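Local coordinates for MHC class I-like protein MILL2 (Mus musculus, PDB 6A97) that belongs to the MHC class I family and binds heparan sulfate proteoglycans on the surface of fibroblasts, at residues K92-K104 with F163-F177. Residues are numbered along the deposited sequence; the frame is centred on the assembly and turned at random.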
loop_
_atom_site.group_PDB
_atom_site.type_symbol
_atom_site.label_atom_id
_atom_site.label_comp_id
_atom_site.label_asym_id
_atom_site.label_seq_id
_atom_site.Cartn_x
_atom_site.Cartn_y
_atom_site.Cartn_z
ATOM N N LYS A 92 -33.012 22.998 0.471
ATOM C CA LYS A 92 -32.745 23.052 1.907
ATOM C C LYS A 92 -31.361 23.625 2.190
ATOM O O LYS A 92 -31.201 24.480 3.061
ATOM C CB LYS A 92 -32.864 21.666 2.539
ATOM C CG LYS A 92 -34.285 21.152 2.672
ATOM C CD LYS A 92 -34.298 19.826 3.423
ATOM C CE LYS A 92 -35.712 19.318 3.642
ATOM N NZ LYS A 92 -36.383 18.980 2.357
ATOM N N LEU A 93 -30.365 23.157 1.443
ATOM C CA LEU A 93 -28.995 23.623 1.635
ATOM C C LEU A 93 -28.892 25.119 1.363
ATOM O O LEU A 93 -28.258 25.852 2.126
ATOM C CB LEU A 93 -28.027 22.846 0.742
ATOM C CG LEU A 93 -27.895 21.368 1.116
ATOM C CD1 LEU A 93 -26.895 20.654 0.216
ATOM C CD2 LEU A 93 -27.500 21.236 2.578
ATOM N N ARG A 94 -29.526 25.568 0.283
ATOM C CA ARG A 94 -29.565 26.991 -0.032
ATOM C C ARG A 94 -30.177 27.798 1.108
ATOM O O ARG A 94 -29.630 28.824 1.515
ATOM C CB ARG A 94 -30.356 27.242 -1.315
ATOM C CG ARG A 94 -30.642 28.713 -1.582
ATOM C CD ARG A 94 -31.529 28.883 -2.812
ATOM N NE ARG A 94 -30.964 28.199 -3.974
ATOM C CZ ARG A 94 -29.983 28.694 -4.720
ATOM N NH1 ARG A 94 -29.462 29.882 -4.426
ATOM N NH2 ARG A 94 -29.518 28.006 -5.757
ATOM N N GLY A 95 -31.309 27.326 1.621
ATOM C CA GLY A 95 -31.995 28.012 2.700
ATOM C C GLY A 95 -31.134 28.132 3.948
ATOM O O GLY A 95 -30.995 29.213 4.521
ATOM N N MET A 96 -30.540 27.019 4.361
ATOM C CA MET A 96 -29.714 27.006 5.562
ATOM C C MET A 96 -28.491 27.911 5.439
ATOM O O MET A 96 -28.069 28.531 6.417
ATOM C CB MET A 96 -29.274 25.578 5.886
ATOM C CG MET A 96 -30.322 24.792 6.646
ATOM S SD MET A 96 -29.744 23.167 7.154
ATOM C CE MET A 96 -29.972 22.235 5.641
ATOM N N MET A 97 -27.936 27.996 4.234
ATOM C CA MET A 97 -26.699 28.741 4.014
ATOM C C MET A 97 -26.942 30.124 3.425
ATOM O O MET A 97 -25.998 30.802 3.011
ATOM C CB MET A 97 -25.762 27.940 3.105
ATOM C CG MET A 97 -25.031 26.820 3.840
ATOM S SD MET A 97 -23.802 25.966 2.840
ATOM C CE MET A 97 -24.858 25.011 1.757
ATOM N N ALA A 98 -28.205 30.538 3.404
ATOM C CA ALA A 98 -28.608 31.791 2.773
ATOM C C ALA A 98 -27.901 33.008 3.369
ATOM O O ALA A 98 -27.461 33.896 2.639
ATOM C CB ALA A 98 -30.127 31.967 2.875
ATOM N N GLU A 99 -27.795 33.054 4.693
ATOM C CA GLU A 99 -27.229 34.230 5.342
ATOM C C GLU A 99 -25.716 34.299 5.146
ATOM O O GLU A 99 -25.166 35.380 4.947
ATOM C CB GLU A 99 -27.584 34.249 6.829
ATOM C CG GLU A 99 -28.000 35.627 7.335
ATOM C CD GLU A 99 -29.410 36.021 6.904
ATOM O OE1 GLU A 99 -30.047 35.269 6.134
ATOM O OE2 GLU A 99 -29.879 37.098 7.329
ATOM N N VAL A 100 -25.046 33.150 5.179
ATOM C CA VAL A 100 -23.615 33.118 4.882
ATOM C C VAL A 100 -23.376 33.585 3.449
ATOM O O VAL A 100 -22.486 34.396 3.185
ATOM C CB VAL A 100 -23.010 31.714 5.084
ATOM C CG1 VAL A 100 -21.618 31.640 4.470
ATOM C CG2 VAL A 100 -22.958 31.368 6.569
ATOM N N ILE A 101 -24.193 33.087 2.526
ATOM C CA ILE A 101 -24.097 33.491 1.128
ATOM C C ILE A 101 -24.323 34.996 0.949
ATOM O O ILE A 101 -23.578 35.660 0.224
ATOM C CB ILE A 101 -25.103 32.713 0.253
ATOM C CG1 ILE A 101 -24.660 31.254 0.106
ATOM C CG2 ILE A 101 -25.239 33.361 -1.113
ATOM C CD1 ILE A 101 -25.650 30.380 -0.632
ATOM N N ASN A 102 -25.347 35.533 1.607
ATOM C CA ASN A 102 -25.632 36.965 1.523
ATOM C C ASN A 102 -24.467 37.824 2.019
ATOM O O ASN A 102 -24.102 38.814 1.391
ATOM C CB ASN A 102 -26.897 37.301 2.308
ATOM C CG ASN A 102 -28.161 36.920 1.558
ATOM O OD1 ASN A 102 -28.224 37.036 0.335
ATOM N ND2 ASN A 102 -29.172 36.458 2.287
ATOM N N GLN A 103 -23.872 37.428 3.141
ATOM C CA GLN A 103 -22.786 38.196 3.747
ATOM C C GLN A 103 -21.507 38.123 2.923
ATOM O O GLN A 103 -20.818 39.126 2.769
ATOM C CB GLN A 103 -22.516 37.715 5.180
ATOM C CG GLN A 103 -23.674 37.936 6.148
ATOM C CD GLN A 103 -24.079 39.406 6.266
ATOM O OE1 GLN A 103 -23.228 40.301 6.337
ATOM N NE2 GLN A 103 -25.388 39.658 6.273
ATOM N N LYS A 104 -21.201 36.947 2.380
ATOM C CA LYS A 104 -20.017 36.792 1.540
ATOM C C LYS A 104 -20.204 37.436 0.169
ATOM O O LYS A 104 -19.234 37.840 -0.478
ATOM C CB LYS A 104 -19.656 35.313 1.376
ATOM C CG LYS A 104 -19.018 34.693 2.616
ATOM C CD LYS A 104 -17.807 35.503 3.075
ATOM C CE LYS A 104 -17.025 34.769 4.158
ATOM N NZ LYS A 104 -15.983 35.635 4.785
ATOM N N PHE A 163 -20.188 37.067 15.246
ATOM C CA PHE A 163 -20.869 37.367 13.995
ATOM C C PHE A 163 -21.237 36.103 13.217
ATOM O O PHE A 163 -22.387 35.936 12.810
ATOM C CB PHE A 163 -20.000 38.279 13.124
ATOM C CG PHE A 163 -20.660 38.715 11.840
ATOM C CD1 PHE A 163 -20.567 37.941 10.690
ATOM C CD2 PHE A 163 -21.366 39.906 11.782
ATOM C CE1 PHE A 163 -21.171 38.343 9.511
ATOM C CE2 PHE A 163 -21.973 40.315 10.606
ATOM C CZ PHE A 163 -21.875 39.535 9.470
ATOM N N TRP A 164 -20.263 35.218 13.011
ATOM C CA TRP A 164 -20.492 34.023 12.204
ATOM C C TRP A 164 -21.260 32.957 12.977
ATOM O O TRP A 164 -21.954 32.137 12.382
ATOM C CB TRP A 164 -19.165 33.446 11.678
ATOM C CG TRP A 164 -18.530 34.318 10.635
ATOM C CD1 TRP A 164 -17.334 34.966 10.728
ATOM C CD2 TRP A 164 -19.076 34.668 9.355
ATOM N NE1 TRP A 164 -17.095 35.689 9.585
ATOM C CE2 TRP A 164 -18.151 35.528 8.728
ATOM C CE3 TRP A 164 -20.255 34.337 8.678
ATOM C CZ2 TRP A 164 -18.362 36.052 7.456
ATOM C CZ3 TRP A 164 -20.467 34.863 7.418
ATOM C CH2 TRP A 164 -19.523 35.709 6.817
ATOM N N LYS A 165 -21.142 32.965 14.301
ATOM C CA LYS A 165 -21.905 32.025 15.117
ATOM C C LYS A 165 -23.414 32.273 14.998
ATOM O O LYS A 165 -24.216 31.371 15.238
ATOM C CB LYS A 165 -21.479 32.105 16.587
ATOM C CG LYS A 165 -20.204 31.340 16.919
ATOM C CD LYS A 165 -19.903 31.410 18.409
ATOM C CE LYS A 165 -18.564 30.768 18.755
ATOM N NZ LYS A 165 -18.571 29.281 18.644
ATOM N N THR A 166 -23.797 33.491 14.621
ATOM C CA THR A 166 -25.212 33.845 14.521
ATOM C C THR A 166 -25.743 33.823 13.087
ATOM O O THR A 166 -26.946 33.685 12.874
ATOM C CB THR A 166 -25.493 35.245 15.112
ATOM O OG1 THR A 166 -24.995 36.257 14.229
ATOM C CG2 THR A 166 -24.852 35.394 16.483
ATOM N N HIS A 167 -24.854 33.962 12.107
ATOM C CA HIS A 167 -25.278 34.015 10.708
ATOM C C HIS A 167 -25.081 32.686 9.985
ATOM O O HIS A 167 -25.514 32.524 8.845
ATOM C CB HIS A 167 -24.534 35.126 9.965
ATOM C CG HIS A 167 -24.930 36.504 10.394
ATOM N ND1 HIS A 167 -24.323 37.160 11.442
ATOM C CD2 HIS A 167 -25.874 37.349 9.916
ATOM C CE1 HIS A 167 -24.875 38.351 11.591
ATOM N NE2 HIS A 167 -25.819 38.491 10.678
ATOM N N ALA A 168 -24.422 31.745 10.650
ATOM C CA ALA A 168 -24.241 30.406 10.103
ATOM C C ALA A 168 -25.556 29.628 10.221
ATOM O O ALA A 168 -26.410 29.999 11.025
ATOM C CB ALA A 168 -23.104 29.690 10.832
ATOM N N PRO A 169 -25.731 28.559 9.413
ATOM C CA PRO A 169 -26.962 27.751 9.431
ATOM C C PRO A 169 -27.469 27.423 10.839
ATOM O O PRO A 169 -26.694 26.953 11.672
ATOM C CB PRO A 169 -26.542 26.473 8.702
ATOM C CG PRO A 169 -25.523 26.939 7.721
ATOM C CD PRO A 169 -24.782 28.078 8.390
ATOM N N ARG A 170 -28.752 27.684 11.089
ATOM C CA ARG A 170 -29.343 27.493 12.413
ATOM C C ARG A 170 -29.099 26.085 12.938
ATOM O O ARG A 170 -29.293 25.100 12.224
ATOM C CB ARG A 170 -30.844 27.794 12.384
ATOM C CG ARG A 170 -31.170 29.271 12.211
ATOM C CD ARG A 170 -32.496 29.650 12.862
ATOM N NE ARG A 170 -33.657 29.136 12.138
ATOM C CZ ARG A 170 -34.401 28.115 12.552
ATOM N NH1 ARG A 170 -34.103 27.498 13.685
ATOM N NH2 ARG A 170 -35.443 27.713 11.834
ATOM N N ALA A 171 -28.670 26.006 14.193
ATOM C CA ALA A 171 -28.226 24.749 14.790
ATOM C C ALA A 171 -29.304 23.667 14.789
ATOM O O ALA A 171 -29.004 22.489 14.600
ATOM C CB ALA A 171 -27.735 24.993 16.214
ATOM N N ASP A 172 -30.557 24.056 15.007
ATOM C CA ASP A 172 -31.624 23.063 15.055
ATOM C C ASP A 172 -31.895 22.497 13.660
ATOM O O ASP A 172 -32.199 21.316 13.516
ATOM C CB ASP A 172 -32.904 23.653 15.654
ATOM C CG ASP A 172 -33.467 24.783 14.828
ATOM O OD1 ASP A 172 -32.703 25.703 14.469
ATOM O OD2 ASP A 172 -34.677 24.750 14.529
ATOM N N LEU A 173 -31.776 23.337 12.636
ATOM C CA LEU A 173 -31.926 22.872 11.262
ATOM C C LEU A 173 -30.773 21.953 10.875
ATOM O O LEU A 173 -30.980 20.909 10.256
ATOM C CB LEU A 173 -32.007 24.051 10.290
ATOM C CG LEU A 173 -33.224 24.966 10.432
ATOM C CD1 LEU A 173 -33.236 26.011 9.320
ATOM C CD2 LEU A 173 -34.519 24.152 10.440
ATOM N N VAL A 174 -29.560 22.352 11.246
ATOM C CA VAL A 174 -28.369 21.560 10.965
ATOM C C VAL A 174 -28.487 20.164 11.562
ATOM O O VAL A 174 -28.245 19.163 10.884
ATOM C CB VAL A 174 -27.092 22.238 11.520
ATOM C CG1 VAL A 174 -25.896 21.300 11.422
ATOM C CG2 VAL A 174 -26.819 23.547 10.786
ATOM N N LYS A 175 -28.884 20.103 12.830
ATOM C CA LYS A 175 -28.882 18.836 13.548
ATOM C C LYS A 175 -29.950 17.884 13.008
ATOM O O LYS A 175 -29.712 16.683 12.924
ATOM C CB LYS A 175 -29.062 19.065 15.058
ATOM C CG LYS A 175 -30.410 18.644 15.625
ATOM C CD LYS A 175 -30.402 18.651 17.146
ATOM C CE LYS A 175 -29.471 17.574 17.690
ATOM N NZ LYS A 175 -29.446 17.550 19.178
ATOM N N THR A 176 -31.112 18.407 12.622
ATOM C CA THR A 176 -32.149 17.541 12.069
ATOM C C THR A 176 -31.665 16.955 10.750
ATOM O O THR A 176 -31.813 15.758 10.500
ATOM C CB THR A 176 -33.488 18.277 11.845
ATOM O OG1 THR A 176 -33.304 19.343 10.906
ATOM C CG2 THR A 176 -34.033 18.827 13.158
ATOM N N PHE A 177 -31.058 17.795 9.920
ATOM C CA PHE A 177 -30.541 17.327 8.638
ATOM C C PHE A 177 -29.445 16.274 8.812
ATOM O O PHE A 177 -29.464 15.242 8.145
ATOM C CB PHE A 177 -30.010 18.490 7.803
ATOM C CG PHE A 177 -29.636 18.096 6.402
ATOM C CD1 PHE A 177 -30.593 18.058 5.403
ATOM C CD2 PHE A 177 -28.333 17.742 6.091
ATOM C CE1 PHE A 177 -30.255 17.682 4.113
ATOM C CE2 PHE A 177 -27.991 17.366 4.805
ATOM C CZ PHE A 177 -28.953 17.339 3.815
HETATM O O HOH W 1 -26.091 30.935 6.620
HETATM O O HOH W 2 -30.214 28.623 8.718
#
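The carbonyl oxygen of M96, at the break between helices 75-96 and 98-104, is hydrogen-bonded to two waters, each 3.1 Å from M96 O. One accepts from V100 N at 2.8 Å and is also hydrogen-bonded to H167 O, again at 2.8 Å; the other accepts from R170 N, so bridging solvent ties the two interrupted backbones together. From the segment 163-177, P169 CA adds a weak C-H...O contact to M96 O. P169 sits at the matching break between helices 158-167 and 171-193, and the CA atoms of M96 and P169, 4.8 Å apart, are the nearest CA pair between the two segments.

Toward helix 171-193 the packing is apolar. The thioether of M96, bent at chi3 (-81°), passes L173 with SD 4.0 Å from L173 CB and brings CE to the F177 ring. The V100-K104 side is mixed. V100 CG2 packs against A168 CA and P169 CD. Q103 meets F163 at the ring edge, OE1 lying 3.5 Å from F163 CZ near the ring plane, with amide and ring 72° apart. K104 crosses W164 at about a right angle, its NZ 3.6 Å from W164 CZ2. H167 is held by ND1, which donates to F163 O over 2.7 Å; this fixes its imidazole while E99 CG meets the ring edge at CD2.

L93, M97 and F177 rest on strand 113-121 of the sheet below. Two interrupted helices, running roughly antiparallel (154° for 92-96 with 171-177) on an antiparallel sheet and meeting here at one end of it, are the alpha-1/alpha-2 platform of the MHC class I fold.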